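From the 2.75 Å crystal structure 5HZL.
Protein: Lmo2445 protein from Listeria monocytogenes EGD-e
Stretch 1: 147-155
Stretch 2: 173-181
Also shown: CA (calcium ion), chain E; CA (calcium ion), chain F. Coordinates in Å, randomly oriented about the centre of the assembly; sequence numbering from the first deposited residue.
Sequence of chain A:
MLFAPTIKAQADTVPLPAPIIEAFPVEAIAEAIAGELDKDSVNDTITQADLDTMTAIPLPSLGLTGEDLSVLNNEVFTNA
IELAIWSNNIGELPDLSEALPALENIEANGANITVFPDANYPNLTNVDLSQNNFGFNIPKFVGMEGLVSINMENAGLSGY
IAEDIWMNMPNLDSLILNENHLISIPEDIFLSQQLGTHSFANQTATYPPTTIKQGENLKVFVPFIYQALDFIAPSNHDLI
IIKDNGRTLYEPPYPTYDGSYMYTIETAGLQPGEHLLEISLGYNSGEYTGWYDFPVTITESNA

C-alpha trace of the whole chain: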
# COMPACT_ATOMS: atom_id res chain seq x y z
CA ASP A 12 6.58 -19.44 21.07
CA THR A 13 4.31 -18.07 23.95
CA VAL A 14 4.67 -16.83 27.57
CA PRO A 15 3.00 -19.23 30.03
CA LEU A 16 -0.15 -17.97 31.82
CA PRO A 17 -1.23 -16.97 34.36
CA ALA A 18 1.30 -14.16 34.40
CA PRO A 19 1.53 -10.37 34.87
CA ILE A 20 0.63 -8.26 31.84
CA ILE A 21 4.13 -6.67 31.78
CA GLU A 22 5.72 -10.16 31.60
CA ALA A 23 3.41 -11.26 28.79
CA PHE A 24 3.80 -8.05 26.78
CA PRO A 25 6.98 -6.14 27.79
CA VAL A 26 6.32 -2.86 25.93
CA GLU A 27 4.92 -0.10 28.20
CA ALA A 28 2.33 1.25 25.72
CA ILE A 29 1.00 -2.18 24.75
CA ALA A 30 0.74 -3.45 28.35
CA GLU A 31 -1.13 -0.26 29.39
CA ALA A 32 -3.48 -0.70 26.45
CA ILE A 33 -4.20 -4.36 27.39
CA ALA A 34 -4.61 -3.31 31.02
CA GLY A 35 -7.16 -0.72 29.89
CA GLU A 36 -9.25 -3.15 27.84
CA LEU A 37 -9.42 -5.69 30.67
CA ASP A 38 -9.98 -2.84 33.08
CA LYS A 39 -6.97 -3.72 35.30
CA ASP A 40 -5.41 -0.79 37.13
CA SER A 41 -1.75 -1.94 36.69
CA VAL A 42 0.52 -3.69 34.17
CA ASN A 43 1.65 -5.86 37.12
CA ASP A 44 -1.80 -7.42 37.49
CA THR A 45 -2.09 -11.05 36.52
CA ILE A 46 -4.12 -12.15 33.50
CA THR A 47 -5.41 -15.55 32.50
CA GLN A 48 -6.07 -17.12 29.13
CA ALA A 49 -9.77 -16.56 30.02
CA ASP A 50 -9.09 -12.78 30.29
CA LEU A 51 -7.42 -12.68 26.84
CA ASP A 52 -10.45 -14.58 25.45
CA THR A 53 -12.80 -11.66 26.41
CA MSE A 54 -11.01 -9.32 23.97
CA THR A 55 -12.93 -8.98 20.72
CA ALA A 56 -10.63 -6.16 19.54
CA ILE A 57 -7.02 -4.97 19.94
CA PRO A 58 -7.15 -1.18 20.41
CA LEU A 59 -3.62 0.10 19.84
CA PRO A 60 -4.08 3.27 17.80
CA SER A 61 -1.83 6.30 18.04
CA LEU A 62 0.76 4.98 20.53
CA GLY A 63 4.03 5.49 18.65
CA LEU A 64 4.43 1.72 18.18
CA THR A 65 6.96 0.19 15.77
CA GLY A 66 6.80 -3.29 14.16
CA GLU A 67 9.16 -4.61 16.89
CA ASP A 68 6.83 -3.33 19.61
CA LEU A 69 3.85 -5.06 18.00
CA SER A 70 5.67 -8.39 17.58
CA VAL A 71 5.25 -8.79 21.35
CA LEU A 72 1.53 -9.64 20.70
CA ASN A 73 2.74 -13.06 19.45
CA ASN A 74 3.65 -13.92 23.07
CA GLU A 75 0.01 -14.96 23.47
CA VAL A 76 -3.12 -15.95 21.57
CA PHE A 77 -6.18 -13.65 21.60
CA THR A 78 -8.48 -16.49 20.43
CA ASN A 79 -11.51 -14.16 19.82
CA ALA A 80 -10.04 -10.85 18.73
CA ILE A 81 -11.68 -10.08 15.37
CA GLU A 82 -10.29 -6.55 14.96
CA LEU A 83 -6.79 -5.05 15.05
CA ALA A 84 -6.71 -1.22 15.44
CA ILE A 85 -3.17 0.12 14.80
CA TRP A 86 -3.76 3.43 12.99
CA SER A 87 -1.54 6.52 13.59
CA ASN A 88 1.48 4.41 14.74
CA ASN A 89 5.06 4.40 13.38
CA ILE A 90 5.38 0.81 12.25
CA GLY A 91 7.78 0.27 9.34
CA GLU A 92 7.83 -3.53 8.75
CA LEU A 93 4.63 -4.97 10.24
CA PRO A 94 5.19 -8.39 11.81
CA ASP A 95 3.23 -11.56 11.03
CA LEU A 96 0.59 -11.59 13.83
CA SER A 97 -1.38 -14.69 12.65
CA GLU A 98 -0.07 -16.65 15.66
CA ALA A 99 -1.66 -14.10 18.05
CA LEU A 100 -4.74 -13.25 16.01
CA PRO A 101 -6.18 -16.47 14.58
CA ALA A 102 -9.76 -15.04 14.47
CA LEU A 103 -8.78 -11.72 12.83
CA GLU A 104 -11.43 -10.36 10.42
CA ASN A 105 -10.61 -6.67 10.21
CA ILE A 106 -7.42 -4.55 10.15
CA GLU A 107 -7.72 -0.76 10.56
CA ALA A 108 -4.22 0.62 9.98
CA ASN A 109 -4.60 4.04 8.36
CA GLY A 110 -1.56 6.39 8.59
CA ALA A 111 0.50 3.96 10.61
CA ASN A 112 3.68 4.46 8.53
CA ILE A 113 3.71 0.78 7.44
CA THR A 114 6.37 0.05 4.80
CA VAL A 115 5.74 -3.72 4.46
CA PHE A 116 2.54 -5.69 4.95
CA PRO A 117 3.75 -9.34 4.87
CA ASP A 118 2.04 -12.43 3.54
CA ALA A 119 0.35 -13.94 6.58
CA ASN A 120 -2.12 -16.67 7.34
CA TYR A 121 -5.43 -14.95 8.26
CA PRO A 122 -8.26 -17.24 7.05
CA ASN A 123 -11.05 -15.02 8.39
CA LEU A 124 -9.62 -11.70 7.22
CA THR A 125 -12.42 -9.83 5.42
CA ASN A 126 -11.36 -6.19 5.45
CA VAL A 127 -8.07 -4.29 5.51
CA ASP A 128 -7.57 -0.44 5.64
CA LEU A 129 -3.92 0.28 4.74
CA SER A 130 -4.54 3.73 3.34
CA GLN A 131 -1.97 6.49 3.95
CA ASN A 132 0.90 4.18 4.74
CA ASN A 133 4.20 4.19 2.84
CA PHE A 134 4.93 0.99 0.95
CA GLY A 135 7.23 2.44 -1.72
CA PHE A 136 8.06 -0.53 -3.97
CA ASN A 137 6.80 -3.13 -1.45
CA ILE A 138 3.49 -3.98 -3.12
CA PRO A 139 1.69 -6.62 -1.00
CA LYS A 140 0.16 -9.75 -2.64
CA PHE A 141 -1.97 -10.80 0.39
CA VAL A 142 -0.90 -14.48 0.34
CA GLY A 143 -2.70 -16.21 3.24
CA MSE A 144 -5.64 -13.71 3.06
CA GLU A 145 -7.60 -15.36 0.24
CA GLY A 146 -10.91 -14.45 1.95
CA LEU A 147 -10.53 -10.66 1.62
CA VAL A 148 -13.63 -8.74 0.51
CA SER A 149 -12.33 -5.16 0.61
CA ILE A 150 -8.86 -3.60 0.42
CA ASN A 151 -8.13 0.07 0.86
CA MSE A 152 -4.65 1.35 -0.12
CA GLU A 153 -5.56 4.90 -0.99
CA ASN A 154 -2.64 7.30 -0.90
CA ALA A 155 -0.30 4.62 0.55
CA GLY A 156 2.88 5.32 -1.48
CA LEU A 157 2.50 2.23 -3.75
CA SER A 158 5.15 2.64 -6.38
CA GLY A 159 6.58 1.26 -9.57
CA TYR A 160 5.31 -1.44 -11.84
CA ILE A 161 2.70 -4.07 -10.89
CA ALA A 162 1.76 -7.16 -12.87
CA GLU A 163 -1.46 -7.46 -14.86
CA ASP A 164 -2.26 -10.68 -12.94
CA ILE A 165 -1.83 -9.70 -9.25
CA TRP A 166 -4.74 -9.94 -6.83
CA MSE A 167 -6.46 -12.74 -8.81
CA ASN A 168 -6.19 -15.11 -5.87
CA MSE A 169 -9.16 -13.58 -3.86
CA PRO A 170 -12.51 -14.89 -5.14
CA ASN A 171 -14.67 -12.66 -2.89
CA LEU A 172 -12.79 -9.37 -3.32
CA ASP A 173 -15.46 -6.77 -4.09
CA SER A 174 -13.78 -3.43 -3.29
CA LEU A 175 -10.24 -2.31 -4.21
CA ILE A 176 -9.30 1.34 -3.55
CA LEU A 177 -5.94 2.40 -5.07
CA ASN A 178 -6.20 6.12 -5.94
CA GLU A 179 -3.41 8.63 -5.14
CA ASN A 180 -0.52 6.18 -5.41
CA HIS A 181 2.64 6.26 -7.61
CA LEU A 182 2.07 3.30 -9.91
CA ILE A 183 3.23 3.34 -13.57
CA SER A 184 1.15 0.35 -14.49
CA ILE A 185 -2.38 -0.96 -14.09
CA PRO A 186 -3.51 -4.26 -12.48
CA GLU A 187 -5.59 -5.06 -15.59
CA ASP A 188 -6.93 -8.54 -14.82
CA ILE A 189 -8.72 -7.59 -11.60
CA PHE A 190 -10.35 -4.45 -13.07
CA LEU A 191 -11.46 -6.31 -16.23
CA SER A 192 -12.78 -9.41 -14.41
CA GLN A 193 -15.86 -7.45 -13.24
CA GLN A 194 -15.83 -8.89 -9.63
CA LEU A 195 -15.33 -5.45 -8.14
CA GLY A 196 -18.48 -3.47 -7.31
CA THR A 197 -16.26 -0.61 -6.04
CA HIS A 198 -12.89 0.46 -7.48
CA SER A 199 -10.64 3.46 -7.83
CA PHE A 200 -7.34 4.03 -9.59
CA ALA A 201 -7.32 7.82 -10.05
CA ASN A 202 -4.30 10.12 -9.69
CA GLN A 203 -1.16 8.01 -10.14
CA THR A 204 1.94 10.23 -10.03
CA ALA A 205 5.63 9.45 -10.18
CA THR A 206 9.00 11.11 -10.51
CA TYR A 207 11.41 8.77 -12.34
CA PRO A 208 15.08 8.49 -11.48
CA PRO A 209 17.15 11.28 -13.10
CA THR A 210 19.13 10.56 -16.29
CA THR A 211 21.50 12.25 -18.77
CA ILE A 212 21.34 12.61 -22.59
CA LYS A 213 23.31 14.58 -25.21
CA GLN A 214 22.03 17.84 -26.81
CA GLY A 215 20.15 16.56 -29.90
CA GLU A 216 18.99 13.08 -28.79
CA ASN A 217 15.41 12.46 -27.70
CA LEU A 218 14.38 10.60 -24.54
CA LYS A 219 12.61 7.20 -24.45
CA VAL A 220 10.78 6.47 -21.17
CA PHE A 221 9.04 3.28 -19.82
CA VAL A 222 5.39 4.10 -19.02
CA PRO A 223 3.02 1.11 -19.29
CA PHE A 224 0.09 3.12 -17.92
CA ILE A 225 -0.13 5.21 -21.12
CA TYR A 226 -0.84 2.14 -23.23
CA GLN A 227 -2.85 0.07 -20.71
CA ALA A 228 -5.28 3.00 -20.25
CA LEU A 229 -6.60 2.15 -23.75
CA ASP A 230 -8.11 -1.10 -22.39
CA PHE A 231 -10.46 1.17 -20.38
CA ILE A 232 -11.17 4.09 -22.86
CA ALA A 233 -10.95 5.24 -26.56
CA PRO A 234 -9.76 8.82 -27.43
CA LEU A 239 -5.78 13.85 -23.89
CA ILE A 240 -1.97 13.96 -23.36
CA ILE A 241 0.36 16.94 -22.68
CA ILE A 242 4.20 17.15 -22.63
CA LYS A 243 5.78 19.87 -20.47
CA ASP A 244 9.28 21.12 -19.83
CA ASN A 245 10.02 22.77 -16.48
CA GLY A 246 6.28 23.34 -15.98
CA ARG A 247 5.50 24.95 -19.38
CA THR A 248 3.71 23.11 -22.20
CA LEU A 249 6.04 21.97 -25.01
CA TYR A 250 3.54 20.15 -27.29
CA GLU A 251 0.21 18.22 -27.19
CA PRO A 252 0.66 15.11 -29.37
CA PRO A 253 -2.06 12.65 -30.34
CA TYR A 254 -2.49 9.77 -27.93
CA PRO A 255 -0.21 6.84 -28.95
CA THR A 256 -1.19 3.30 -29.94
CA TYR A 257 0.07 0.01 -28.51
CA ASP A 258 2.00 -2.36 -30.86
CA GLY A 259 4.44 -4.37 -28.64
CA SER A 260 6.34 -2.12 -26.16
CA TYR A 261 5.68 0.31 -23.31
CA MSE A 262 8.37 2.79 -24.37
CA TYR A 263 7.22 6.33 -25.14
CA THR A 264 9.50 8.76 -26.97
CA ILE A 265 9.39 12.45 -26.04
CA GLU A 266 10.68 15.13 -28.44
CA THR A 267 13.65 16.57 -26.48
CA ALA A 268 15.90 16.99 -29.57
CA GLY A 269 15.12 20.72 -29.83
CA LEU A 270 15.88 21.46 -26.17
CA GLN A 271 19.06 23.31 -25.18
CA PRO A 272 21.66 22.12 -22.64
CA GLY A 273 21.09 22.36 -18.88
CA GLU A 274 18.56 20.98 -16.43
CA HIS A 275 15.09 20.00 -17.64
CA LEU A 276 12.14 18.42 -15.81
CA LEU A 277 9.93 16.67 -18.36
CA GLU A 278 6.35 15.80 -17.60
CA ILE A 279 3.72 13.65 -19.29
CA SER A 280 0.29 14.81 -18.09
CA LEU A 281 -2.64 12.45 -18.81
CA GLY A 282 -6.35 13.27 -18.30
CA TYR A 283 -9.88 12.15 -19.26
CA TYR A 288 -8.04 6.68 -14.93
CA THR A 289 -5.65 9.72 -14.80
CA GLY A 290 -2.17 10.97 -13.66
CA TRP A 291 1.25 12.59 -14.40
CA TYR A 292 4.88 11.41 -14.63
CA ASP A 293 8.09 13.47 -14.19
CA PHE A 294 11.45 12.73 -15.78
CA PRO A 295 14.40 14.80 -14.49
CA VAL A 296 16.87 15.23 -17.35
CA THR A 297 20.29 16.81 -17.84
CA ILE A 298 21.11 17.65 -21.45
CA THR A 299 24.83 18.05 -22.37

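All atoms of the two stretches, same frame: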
# COMPACT_ATOMS: atom_id res chain seq x y z
N LEU A 147 -10.28 -12.11 1.67
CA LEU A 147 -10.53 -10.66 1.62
C LEU A 147 -11.67 -10.21 0.71
O LEU A 147 -11.80 -10.68 -0.43
CB LEU A 147 -9.25 -9.91 1.23
CG LEU A 147 -8.18 -9.73 2.31
CD1 LEU A 147 -6.86 -9.24 1.73
CD2 LEU A 147 -8.67 -8.79 3.41
N VAL A 148 -12.49 -9.30 1.23
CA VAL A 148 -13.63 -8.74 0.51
C VAL A 148 -13.33 -7.31 0.08
O VAL A 148 -13.71 -6.90 -1.01
CB VAL A 148 -14.93 -8.78 1.35
CG1 VAL A 148 -16.08 -8.07 0.63
CG2 VAL A 148 -15.28 -10.22 1.67
N SER A 149 -12.66 -6.54 0.94
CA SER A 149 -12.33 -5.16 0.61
C SER A 149 -10.95 -4.74 1.12
O SER A 149 -10.61 -4.96 2.27
CB SER A 149 -13.38 -4.20 1.15
OG SER A 149 -13.42 -4.26 2.54
N ILE A 150 -10.20 -4.11 0.21
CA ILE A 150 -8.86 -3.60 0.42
C ILE A 150 -8.80 -2.12 0.11
O ILE A 150 -9.21 -1.68 -0.96
CB ILE A 150 -7.88 -4.29 -0.55
CG1 ILE A 150 -7.77 -5.79 -0.20
CG2 ILE A 150 -6.50 -3.63 -0.51
CD1 ILE A 150 -6.94 -6.58 -1.18
N ASN A 151 -8.28 -1.35 1.05
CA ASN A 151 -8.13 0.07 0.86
C ASN A 151 -6.65 0.42 1.00
O ASN A 151 -6.08 0.20 2.07
CB ASN A 151 -8.99 0.83 1.86
CG ASN A 151 -8.93 2.33 1.69
OD1 ASN A 151 -8.27 2.88 0.82
ND2 ASN A 151 -9.63 3.01 2.55
N MSE A 152 -6.06 0.92 -0.09
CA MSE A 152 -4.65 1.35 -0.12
C MSE A 152 -4.57 2.71 -0.78
O MSE A 152 -3.65 3.01 -1.55
CB MSE A 152 -3.76 0.28 -0.75
CG MSE A 152 -3.35 -0.75 0.30
SE MSE A 152 -2.08 -2.08 -0.43
CE MSE A 152 -3.15 -2.74 -1.95
N GLU A 153 -5.53 3.56 -0.45
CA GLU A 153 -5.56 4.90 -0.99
C GLU A 153 -4.42 5.71 -0.43
O GLU A 153 -4.19 5.69 0.77
CB GLU A 153 -6.86 5.62 -0.59
CG GLU A 153 -7.00 7.05 -1.11
CD GLU A 153 -8.32 7.70 -0.74
OE1 GLU A 153 -8.98 7.21 0.17
OE2 GLU A 153 -8.71 8.71 -1.33
N ASN A 154 -3.71 6.41 -1.30
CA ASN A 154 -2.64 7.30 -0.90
C ASN A 154 -1.63 6.63 0.06
O ASN A 154 -1.22 7.21 1.05
CB ASN A 154 -3.32 8.52 -0.25
CG ASN A 154 -2.37 9.66 0.04
OD1 ASN A 154 -1.28 9.76 -0.53
ND2 ASN A 154 -2.80 10.56 0.94
N ALA A 155 -1.22 5.41 -0.27
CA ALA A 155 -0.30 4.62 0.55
C ALA A 155 1.14 4.50 0.01
O ALA A 155 1.87 3.59 0.42
CB ALA A 155 -0.89 3.22 0.72
N ASP A 173 -14.41 -7.58 -3.48
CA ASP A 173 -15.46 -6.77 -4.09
C ASP A 173 -15.16 -5.27 -4.09
O ASP A 173 -15.88 -4.51 -4.75
CB ASP A 173 -16.77 -7.01 -3.33
CG ASP A 173 -17.99 -6.50 -4.09
OD1 ASP A 173 -18.18 -6.91 -5.27
OD2 ASP A 173 -18.77 -5.73 -3.50
N SER A 174 -14.14 -4.85 -3.34
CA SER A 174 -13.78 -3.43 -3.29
C SER A 174 -12.26 -3.29 -3.22
O SER A 174 -11.63 -3.85 -2.33
CB SER A 174 -14.45 -2.74 -2.11
OG SER A 174 -14.18 -1.35 -2.12
N LEU A 175 -11.69 -2.52 -4.15
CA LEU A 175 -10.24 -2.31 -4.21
C LEU A 175 -9.97 -0.83 -4.48
O LEU A 175 -10.14 -0.37 -5.60
CB LEU A 175 -9.64 -3.19 -5.32
CG LEU A 175 -8.14 -3.11 -5.59
CD1 LEU A 175 -7.36 -3.53 -4.35
CD2 LEU A 175 -7.76 -3.97 -6.78
N ILE A 176 -9.55 -0.10 -3.45
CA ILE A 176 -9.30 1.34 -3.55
C ILE A 176 -7.79 1.57 -3.67
O ILE A 176 -7.05 1.24 -2.75
CB ILE A 176 -9.83 2.10 -2.31
CG1 ILE A 176 -11.20 1.56 -1.82
CG2 ILE A 176 -9.85 3.60 -2.56
CD1 ILE A 176 -12.34 1.60 -2.82
N LEU A 177 -7.36 2.14 -4.80
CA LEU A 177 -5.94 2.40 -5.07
C LEU A 177 -5.61 3.80 -5.59
O LEU A 177 -4.52 4.00 -6.13
CB LEU A 177 -5.43 1.38 -6.09
CG LEU A 177 -5.40 -0.08 -5.70
CD1 LEU A 177 -5.07 -0.95 -6.90
CD2 LEU A 177 -4.37 -0.29 -4.61
N ASN A 178 -6.52 4.77 -5.46
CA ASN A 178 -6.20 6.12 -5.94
C ASN A 178 -5.07 6.77 -5.15
O ASN A 178 -4.73 6.32 -4.07
CB ASN A 178 -7.43 7.05 -5.96
CG ASN A 178 -8.15 7.13 -4.63
OD1 ASN A 178 -8.56 6.11 -4.08
ND2 ASN A 178 -8.37 8.34 -4.14
N GLU A 179 -4.48 7.81 -5.74
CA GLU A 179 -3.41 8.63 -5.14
C GLU A 179 -2.10 7.93 -4.79
O GLU A 179 -1.39 8.32 -3.86
CB GLU A 179 -3.99 9.39 -3.94
CG GLU A 179 -5.15 10.29 -4.35
CD GLU A 179 -5.88 10.88 -3.17
OE1 GLU A 179 -5.25 11.10 -2.11
OE2 GLU A 179 -7.10 11.15 -3.29
N ASN A 180 -1.76 6.92 -5.58
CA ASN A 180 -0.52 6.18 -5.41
C ASN A 180 0.49 6.62 -6.48
O ASN A 180 0.27 7.64 -7.12
CB ASN A 180 -0.82 4.68 -5.42
CG ASN A 180 -1.47 4.22 -4.12
OD1 ASN A 180 -0.92 4.43 -3.06
ND2 ASN A 180 -2.61 3.55 -4.22
N HIS A 181 1.60 5.88 -6.65
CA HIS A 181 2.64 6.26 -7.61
C HIS A 181 2.98 5.12 -8.56
O HIS A 181 4.15 4.88 -8.89
CB HIS A 181 3.92 6.67 -6.85
CG HIS A 181 3.69 7.67 -5.76
ND1 HIS A 181 3.19 8.93 -5.99
CD2 HIS A 181 3.91 7.59 -4.43
CE1 HIS A 181 3.10 9.58 -4.85
NE2 HIS A 181 3.53 8.79 -3.89
CA CA E . -11.18 8.87 -0.18
CA CA F . -18.87 -8.83 -6.87
O HOH W 1 0.58 7.82 -2.06

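Stretches 147-155 and 173-181 pack as neighbouring, nearly parallel strands of one sheet, joined by a ladder of backbone hydrogen bonds, continued past the strands by side-chain amides and backed by a small apolar layer. The strands 149-151 and 174-176 run 6° from parallel, and together the stretches bury 665 Å². The ladder opens at Val 148 O, which accepts from both Asp 173 N (2.7 Å) and Ser 174 N (3.1 Å). It continues through Ile 150 N to Ser 174 O (2.9 Å), Ile 176 N to Ile 150 O (3.0 Å) and Met 152 N to Ile 176 O (2.9 Å).

Side chains alternate between the two faces. Ile 150 and Leu 175 share the buried face, where Ile 150 CB meets Leu 175 CD1 at 3.9 Å; just beyond the strands, selenomethionine Met 152 places CE 3.8 Å from Leu 177 CD2. These side chains carry no polar atoms to satisfy. Ser 149, Asn 151, Ser 174 and Ile 176 occupy the other, partly exposed face, and the small serines approach closely, CB to CB at 3.7 Å.

Past the strands comes a type II turn from Met 152 to Ala 155, and side chains take over part of the bonding. Buried Asn 180 suits this place because its amide both donates and accepts: ND2 donates to Met 152 O (2.9 Å) and Leu 177 O (2.7 Å), while OD1 accepts from Ala 155 N (3.0 Å). Alongside these links, Asn 154 N donates to Asn 178 O (3.0 Å). Asn 178 ND2 donates to Glu 153 OE2 (2.9 Å), a carboxylate oxygen that also binds a calcium ion at 2.7 Å. A water donates to both Asn 154 OD1 (3.1 Å) and Glu 179 O (2.7 Å), bridging the two stretches.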